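Local atomic coordinates of HhaI Restriction Endonuclease (Haemophilus parahaemolyticus, PDB entry 6UKF), a protein that cuts double-stranded DNA at the sequence GCGC as a restriction endonuclease of a bacterial restriction-modification system. Residues L14-A23 and I35-I45. Sequence-based numbering, arbitrary orientation.
Sequences LNKTYGNKFA and ILFTGNNPFYI. With EDO (1,2-ethanediol), chain I.
Lys-21 and Thr-38 are joined both directly and through a water. The backbone N of Thr-38 donates to Lys-21 O at 2.9 Å, almost straight in line with the carbonyl. The water links Lys-21 NZ to Thr-38 OG1; it accepts from NZ at 2.9 Å. The bends of the lysine at chi2 (-68°) and chi3 (-70°) swing the amine across toward Thr-38 O. Lys-21 CB lies 3.7 Å from Phe-37 CE1. Ala-23 and Leu-36 form an antiparallel hydrogen-bonded pair, with Ala-23 N to Leu-36 O at 2.8 Å and Leu-36 N to Ala-23 O at 2.9 Å. Phe-22 and Phe-37 are the adjacent non-hydrogen-bonded pair. Their rings meet obliquely, planes at 38°, with Phe-22 CE1 3.6 Å from Phe-37 CD1. Ile-45 CD1 touches Phe-22 CD1 at 3.8 Å and meets Leu-14 CD1 tip to tip. Phe-252 of helix 242-255 packs on Leu-14 and Phe-22. On the other edge of strand 22-23, Phe-22 N donates to Asn-15 OD1 and Asn-15 ND2 to Phe-22 O, both in the acceptor's carbonyl plane on a lone pair, tying the strand to helix 3-18. This is a beta hairpin with a long connection, whose strand 22-23 edges a mixed five-stranded sheet.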
# COMPACT_ATOMS: atom_id res chain seq x y z
N LEU A 14 -3.73 -4.99 20.49
CA LEU A 14 -2.37 -5.21 20.97
C LEU A 14 -2.13 -4.51 22.29
O LEU A 14 -1.57 -5.09 23.23
CB LEU A 14 -1.36 -4.73 19.92
CG LEU A 14 -1.26 -5.62 18.68
CD1 LEU A 14 -0.51 -4.90 17.57
CD2 LEU A 14 -0.59 -6.94 19.02
N ASN A 15 -2.54 -3.25 22.39
CA ASN A 15 -2.28 -2.49 23.61
C ASN A 15 -3.05 -3.05 24.80
O ASN A 15 -2.52 -3.10 25.91
CB ASN A 15 -2.60 -1.01 23.37
CG ASN A 15 -1.50 -0.29 22.62
OD1 ASN A 15 -0.32 -0.45 22.93
ND2 ASN A 15 -1.88 0.49 21.62
N LYS A 16 -4.30 -3.47 24.59
CA LYS A 16 -5.07 -3.99 25.72
C LYS A 16 -4.62 -5.39 26.12
O LYS A 16 -4.76 -5.77 27.29
CB LYS A 16 -6.57 -4.00 25.39
CG LYS A 16 -7.01 -5.16 24.53
N THR A 17 -4.08 -6.16 25.19
CA THR A 17 -3.68 -7.54 25.47
C THR A 17 -2.27 -7.63 26.03
O THR A 17 -2.01 -8.42 26.94
CB THR A 17 -3.77 -8.38 24.19
OG1 THR A 17 -5.10 -8.32 23.66
CG2 THR A 17 -3.40 -9.83 24.47
N TYR A 18 -1.34 -6.84 25.49
CA TYR A 18 0.07 -6.98 25.80
C TYR A 18 0.67 -5.75 26.45
O TYR A 18 1.88 -5.74 26.72
CB TYR A 18 0.85 -7.33 24.52
CG TYR A 18 0.51 -8.72 24.03
CD1 TYR A 18 0.85 -9.84 24.78
CD2 TYR A 18 -0.15 -8.91 22.82
CE1 TYR A 18 0.54 -11.10 24.35
CE2 TYR A 18 -0.46 -10.18 22.38
CZ TYR A 18 -0.11 -11.28 23.15
OH TYR A 18 -0.40 -12.55 22.73
N GLY A 19 -0.12 -4.73 26.74
CA GLY A 19 0.38 -3.52 27.35
C GLY A 19 0.55 -2.40 26.34
O GLY A 19 0.66 -2.62 25.13
N ASN A 20 0.61 -1.18 26.87
CA ASN A 20 0.59 0.03 26.04
C ASN A 20 1.99 0.29 25.49
O ASN A 20 2.71 1.20 25.91
CB ASN A 20 0.05 1.19 26.86
CG ASN A 20 -1.40 1.00 27.26
OD1 ASN A 20 -1.73 0.99 28.45
ND2 ASN A 20 -2.27 0.84 26.28
N LYS A 21 2.36 -0.53 24.50
CA LYS A 21 3.68 -0.49 23.89
C LYS A 21 3.61 -0.41 22.37
O LYS A 21 4.66 -0.53 21.72
CB LYS A 21 4.51 -1.70 24.30
CG LYS A 21 4.63 -1.91 25.80
CD LYS A 21 5.46 -0.81 26.44
CE LYS A 21 6.93 -0.94 26.06
NZ LYS A 21 7.77 0.11 26.70
N PHE A 22 2.43 -0.22 21.79
CA PHE A 22 2.25 -0.32 20.35
C PHE A 22 1.77 1.02 19.82
O PHE A 22 0.63 1.42 20.06
CB PHE A 22 1.30 -1.47 20.02
CG PHE A 22 1.76 -2.78 20.59
CD1 PHE A 22 2.64 -3.58 19.89
CD2 PHE A 22 1.38 -3.17 21.87
CE1 PHE A 22 3.09 -4.77 20.42
CE2 PHE A 22 1.83 -4.35 22.41
CZ PHE A 22 2.69 -5.16 21.68
N ALA A 23 2.66 1.70 19.10
CA ALA A 23 2.42 3.06 18.64
C ALA A 23 1.95 3.06 17.19
O ALA A 23 2.52 2.37 16.34
CB ALA A 23 3.70 3.89 18.76
N ILE A 35 2.57 0.23 12.65
CA ILE A 35 2.53 -0.08 14.08
C ILE A 35 3.94 -0.42 14.56
O ILE A 35 4.57 -1.33 14.01
CB ILE A 35 1.55 -1.23 14.39
CG1 ILE A 35 0.21 -1.03 13.66
CG2 ILE A 35 1.34 -1.39 15.88
CD1 ILE A 35 -0.93 -1.85 14.22
N LEU A 36 4.42 0.31 15.58
CA LEU A 36 5.74 0.13 16.16
C LEU A 36 5.61 -0.40 17.58
O LEU A 36 4.92 0.20 18.41
CB LEU A 36 6.49 1.46 16.18
CG LEU A 36 7.86 1.42 16.87
CD1 LEU A 36 8.82 0.50 16.15
CD2 LEU A 36 8.41 2.83 16.96
N PHE A 37 6.27 -1.52 17.86
CA PHE A 37 6.45 -1.97 19.23
C PHE A 37 7.64 -1.20 19.82
O PHE A 37 8.75 -1.28 19.29
CB PHE A 37 6.71 -3.47 19.28
CG PHE A 37 7.16 -3.94 20.62
CD1 PHE A 37 6.31 -3.85 21.71
CD2 PHE A 37 8.44 -4.43 20.81
CE1 PHE A 37 6.73 -4.27 22.96
CE2 PHE A 37 8.86 -4.85 22.05
CZ PHE A 37 8.00 -4.77 23.13
N THR A 38 7.40 -0.48 20.91
CA THR A 38 8.34 0.50 21.45
C THR A 38 9.09 -0.01 22.68
O THR A 38 9.35 0.76 23.61
CB THR A 38 7.61 1.80 21.78
OG1 THR A 38 6.61 1.54 22.77
CG2 THR A 38 6.96 2.38 20.55
N GLY A 39 9.45 -1.28 22.72
CA GLY A 39 10.18 -1.86 23.82
C GLY A 39 11.68 -1.95 23.56
O GLY A 39 12.23 -1.27 22.69
N ASN A 40 12.34 -2.80 24.35
CA ASN A 40 13.79 -2.95 24.24
C ASN A 40 14.20 -3.74 23.00
O ASN A 40 15.37 -3.68 22.60
CB ASN A 40 14.35 -3.65 25.48
CG ASN A 40 14.43 -2.73 26.68
OD1 ASN A 40 14.46 -1.51 26.54
ND2 ASN A 40 14.48 -3.32 27.87
N ASN A 41 13.27 -4.49 22.41
CA ASN A 41 13.47 -5.20 21.16
C ASN A 41 12.47 -4.63 20.16
O ASN A 41 11.46 -5.27 19.84
CB ASN A 41 13.25 -6.70 21.36
CG ASN A 41 13.39 -7.49 20.07
OD1 ASN A 41 14.22 -7.18 19.22
ND2 ASN A 41 12.57 -8.53 19.93
N PRO A 42 12.71 -3.42 19.67
CA PRO A 42 11.69 -2.75 18.85
C PRO A 42 11.58 -3.38 17.48
O PRO A 42 12.55 -3.89 16.91
CB PRO A 42 12.22 -1.32 18.74
CG PRO A 42 13.69 -1.46 18.86
CD PRO A 42 13.90 -2.58 19.85
N PHE A 43 10.37 -3.34 16.94
CA PHE A 43 10.13 -3.81 15.58
C PHE A 43 8.77 -3.29 15.14
O PHE A 43 7.94 -2.91 15.96
CB PHE A 43 10.17 -5.34 15.48
CG PHE A 43 9.23 -6.04 16.42
CD1 PHE A 43 9.67 -6.48 17.65
CD2 PHE A 43 7.90 -6.26 16.07
CE1 PHE A 43 8.81 -7.12 18.53
CE2 PHE A 43 7.04 -6.90 16.94
CZ PHE A 43 7.50 -7.33 18.17
N TYR A 44 8.57 -3.29 13.83
CA TYR A 44 7.29 -2.91 13.26
C TYR A 44 6.42 -4.14 13.05
O TYR A 44 6.90 -5.25 12.85
CB TYR A 44 7.48 -2.16 11.94
CG TYR A 44 8.08 -0.78 12.12
CD1 TYR A 44 7.27 0.33 12.35
CD2 TYR A 44 9.45 -0.58 12.05
CE1 TYR A 44 7.82 1.59 12.52
CE2 TYR A 44 10.01 0.67 12.21
CZ TYR A 44 9.19 1.75 12.45
OH TYR A 44 9.74 3.00 12.61
N ILE A 45 5.11 -3.91 13.13
CA ILE A 45 4.09 -4.92 12.92
C ILE A 45 3.21 -4.43 11.78
O ILE A 45 2.73 -3.29 11.81
CB ILE A 45 3.24 -5.14 14.19
CG1 ILE A 45 4.13 -5.58 15.36
CG2 ILE A 45 2.13 -6.16 13.94
CD1 ILE A 45 3.49 -5.41 16.71
C1 EDO I . 13.34 -1.11 14.59
O1 EDO I . 13.68 -2.49 14.41
C2 EDO I . 14.53 -0.22 14.23
O2 EDO I . 14.80 -0.32 12.83
O HOH W 1 7.29 2.58 25.27